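Local coordinates for protein fanconi-associated nuclease 1 homolog (PDB 5Y7Q) that is a bacterial homolog of Fanconi-associated nuclease 1, a nuclease-family protein combining helix-turn-helix, SAP-type and VRR-NUC domains, at residues 371-376 against 568-573. Sequence-based numbering, arbitrary orientation.
Sequences EIDRLD and PVAVCY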
ATOM      1  N   GLU A 371     -11.498 -14.928  30.087  1.00140.81           N
ATOM      2  CA  GLU A 371     -11.701 -16.360  29.896  1.00137.62           C
ATOM      3  C   GLU A 371     -12.136 -16.687  28.474  1.00130.38           C
ATOM      4  O   GLU A 371     -13.323 -16.926  28.227  1.00134.71           O
ATOM      5  CB  GLU A 371     -12.703 -16.886  30.927  1.00141.62           C
ATOM      6  CG  GLU A 371     -12.365 -16.422  32.344  1.00143.70           C
ATOM      7  CD  GLU A 371     -12.980 -17.284  33.431  1.00143.89           C
ATOM      8  OE1 GLU A 371     -13.451 -18.399  33.121  1.00142.03           O
ATOM      9  OE2 GLU A 371     -12.980 -16.840  34.601  1.00144.30           O
ATOM     10  N   ILE A 372     -11.194 -16.626  27.528  1.00116.43           N
ATOM     11  CA  ILE A 372     -11.505 -16.933  26.137  1.00111.23           C
ATOM     12  C   ILE A 372     -12.221 -18.268  26.062  1.00109.45           C
ATOM     13  O   ILE A 372     -11.822 -19.252  26.696  1.00115.45           O
ATOM     14  CB  ILE A 372     -10.228 -16.951  25.274  1.00113.16           C
ATOM     15  CG1 ILE A 372      -9.163 -17.868  25.897  1.00115.92           C
ATOM     16  CG2 ILE A 372      -9.701 -15.531  25.046  1.00113.35           C
ATOM     17  CD1 ILE A 372      -7.753 -17.649  25.370  1.00113.04           C
ATOM     18  N   ASP A 373     -13.267 -18.318  25.249  1.00 99.08           N
ATOM     19  CA  ASP A 373     -14.118 -19.496  25.199  1.00 87.50           C
ATOM     20  C   ASP A 373     -13.489 -20.435  24.183  1.00 79.98           C
ATOM     21  O   ASP A 373     -13.629 -20.251  22.976  1.00 88.76           O
ATOM     22  CB  ASP A 373     -15.532 -19.085  24.812  1.00 89.93           C
ATOM     23  CG  ASP A 373     -16.347 -20.231  24.284  1.00 96.26           C
ATOM     24  OD1 ASP A 373     -16.318 -21.324  24.896  1.00107.38           O
ATOM     25  OD2 ASP A 373     -17.022 -20.029  23.253  1.00 93.48           O
ATOM     26  N   ARG A 374     -12.841 -21.484  24.667  1.00 78.26           N
ATOM     27  CA  ARG A 374     -11.897 -22.220  23.850  1.00 75.75           C
ATOM     28  C   ARG A 374     -12.375 -23.634  23.614  1.00 77.51           C
ATOM     29  O   ARG A 374     -13.123 -24.204  24.403  1.00100.25           O
ATOM     30  CB  ARG A 374     -10.503 -22.248  24.468  1.00 83.09           C
ATOM     31  CG  ARG A 374     -10.325 -23.105  25.690  1.00 83.87           C
ATOM     32  CD  ARG A 374      -8.894 -22.948  26.201  1.00 89.46           C
ATOM     33  NE  ARG A 374      -7.933 -23.858  25.566  1.00100.11           N
ATOM     34  CZ  ARG A 374      -6.655 -23.552  25.316  1.00102.57           C
ATOM     35  NH1 ARG A 374      -5.847 -24.448  24.750  1.00 98.62           N
ATOM     36  NH2 ARG A 374      -6.188 -22.340  25.612  1.00 95.53           N
ATOM     37  N   LEU A 375     -11.943 -24.174  22.492  1.00 76.55           N
ATOM     38  CA  LEU A 375     -12.358 -25.481  22.025  1.00 79.76           C
ATOM     39  C   LEU A 375     -11.098 -26.183  21.554  1.00 89.12           C
ATOM     40  O   LEU A 375     -10.468 -25.747  20.587  1.00 82.74           O
ATOM     41  CB  LEU A 375     -13.383 -25.347  20.904  1.00 83.55           C
ATOM     42  CG  LEU A 375     -13.617 -26.563  20.013  1.00 91.69           C
ATOM     43  CD1 LEU A 375     -14.513 -27.653  20.678  1.00 86.66           C
ATOM     44  CD2 LEU A 375     -14.171 -26.089  18.672  1.00 87.89           C
ATOM     45  N   ASP A 376     -10.729 -27.265  22.236  1.00 97.87           N
ATOM     46  CA  ASP A 376      -9.522 -28.001  21.905  1.00 89.73           C
ATOM     47  C   ASP A 376      -9.847 -29.084  20.883  1.00 88.79           C
ATOM     48  O   ASP A 376     -10.900 -29.725  20.951  1.00 92.41           O
ATOM     49  CB  ASP A 376      -8.893 -28.590  23.170  1.00 95.58           C
ATOM     50  CG  ASP A 376      -8.238 -27.516  24.060  1.00104.98           C
ATOM     51  OD1 ASP A 376      -6.996 -27.344  24.003  1.00103.77           O
ATOM     52  OD2 ASP A 376      -8.963 -26.834  24.818  1.00106.84           O
ATOM     53  N   PRO A 568     -21.414 -14.973  19.283  1.00 79.62           N
ATOM     54  CA  PRO A 568     -20.839 -16.321  19.270  1.00 71.72           C
ATOM     55  C   PRO A 568     -19.452 -16.403  18.642  1.00 65.13           C
ATOM     56  O   PRO A 568     -19.323 -16.675  17.449  1.00 64.20           O
ATOM     57  CB  PRO A 568     -21.869 -17.112  18.459  1.00 73.69           C
ATOM     58  CG  PRO A 568     -22.445 -16.095  17.546  1.00 84.72           C
ATOM     59  CD  PRO A 568     -22.554 -14.848  18.368  1.00 84.34           C
ATOM     60  N   VAL A 569     -18.408 -16.155  19.419  1.00 73.27           N
ATOM     61  CA  VAL A 569     -17.033 -16.421  19.021  1.00 57.51           C
ATOM     62  C   VAL A 569     -16.471 -17.565  19.851  1.00 71.83           C
ATOM     63  O   VAL A 569     -16.878 -17.804  20.994  1.00 77.39           O
ATOM     64  CB  VAL A 569     -16.160 -15.178  19.211  1.00 73.82           C
ATOM     65  CG1 VAL A 569     -16.530 -14.110  18.215  1.00 67.51           C
ATOM     66  CG2 VAL A 569     -16.325 -14.676  20.649  1.00 80.19           C
ATOM     67  N   ALA A 570     -15.509 -18.266  19.268  1.00 72.59           N
ATOM     68  CA  ALA A 570     -14.754 -19.288  19.982  1.00 69.33           C
ATOM     69  C   ALA A 570     -13.350 -19.337  19.398  1.00 74.09           C
ATOM     70  O   ALA A 570     -13.142 -18.980  18.234  1.00 73.84           O
ATOM     71  CB  ALA A 570     -15.417 -20.662  19.873  1.00 59.78           C
ATOM     72  N   VAL A 571     -12.385 -19.763  20.214  1.00 77.46           N
ATOM     73  CA  VAL A 571     -11.004 -19.943  19.767  1.00 80.83           C
ATOM     74  C   VAL A 571     -10.692 -21.428  19.807  1.00 79.34           C
ATOM     75  O   VAL A 571     -10.996 -22.107  20.793  1.00 85.43           O
ATOM     76  CB  VAL A 571      -9.994 -19.145  20.617  1.00 76.50           C
ATOM     77  CG1 VAL A 571      -8.577 -19.403  20.131  1.00 69.13           C
ATOM     78  CG2 VAL A 571     -10.288 -17.675  20.514  1.00 69.16           C
ATOM     79  N   CYS A 572     -10.089 -21.927  18.741  1.00 74.95           N
ATOM     80  CA  CYS A 572      -9.837 -23.350  18.584  1.00 79.27           C
ATOM     81  C   CYS A 572      -8.337 -23.623  18.560  1.00 82.97           C
ATOM     82  O   CYS A 572      -7.637 -23.192  17.638  1.00 94.63           O
ATOM     83  CB  CYS A 572     -10.501 -23.846  17.310  1.00 76.87           C
ATOM     84  SG  CYS A 572      -9.886 -25.402  16.768  1.00 84.78           S
ATOM     85  N   TYR A 573      -7.853 -24.346  19.558  1.00 78.57           N
ATOM     86  CA  TYR A 573      -6.442 -24.689  19.675  1.00 83.32           C
ATOM     87  C   TYR A 573      -6.233 -26.137  19.231  1.00 87.24           C
ATOM     88  O   TYR A 573      -6.865 -27.052  19.769  1.00 91.29           O
ATOM     89  CB  TYR A 573      -5.970 -24.495  21.115  1.00 82.78           C
ATOM     90  CG  TYR A 573      -6.002 -23.058  21.608  1.00 87.05           C
ATOM     91  CD1 TYR A 573      -4.856 -22.257  21.551  1.00 95.69           C
ATOM     92  CD2 TYR A 573      -7.161 -22.505  22.149  1.00 82.88           C
ATOM     93  CE1 TYR A 573      -4.859 -20.944  22.012  1.00 92.70           C
ATOM     94  CE2 TYR A 573      -7.175 -21.186  22.617  1.00 87.51           C
ATOM     95  CZ  TYR A 573      -6.019 -20.412  22.538  1.00 91.08           C
ATOM     96  OH  TYR A 573      -6.004 -19.113  22.993  1.00 93.16           O
TER
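The guanidinium of R374 lies flat on the Y573 ring, the two planes only 1° apart and their centres separated by 3.8 Å. R374 CZ is displaced from the ring normal toward the CD2–CE2 side, an offset cation-pi stack in which NH1 sits 3.4 Å from Y573 CG while NH2 reaches CE2. At the edge of the same guanidinium, in its plane, is the D376 carboxylate, gripped side-on: NE bonds to OD2 and NH1 to OD1, each at 3.2 Å and nearly straight, both on the syn side of the acceptor. R374 reaches this place because CG stands between its backbone N and carbonyl carbon (chi1 72°) and the chain bends at chi3. At the edge of the tyrosine, I372 makes apolar packing, CD1 lying 4.3 Å from Y573 CZ.

R374, V571, D376 and Y573 share one face of the sheet, L375 and C572 the other. Parallel pairing sets this register: V571 N donates to D373 O (3.1 Å), L375 N to V571 O (2.8 Å) and Y573 N to L375 O (3.1 Å). Strand 374-380 thereby borders the five-strand mixed sheet, whose strand 538-545 bonds the other side of 569-577. V569 and V571, in the VRR-NUC domain, pack on C562 and L559 of helix 553-564, consistent with the restriction-endonuclease-like fold of such domains.

Thus one cation serves two partners, aromatic face and carboxylate edge. The two bonds to D376 probably limit rotation of the guanidinium and, with the stack itself, help hold it parallel to Y573, while the carboxylate probably offsets its charge at this partly exposed sheet border.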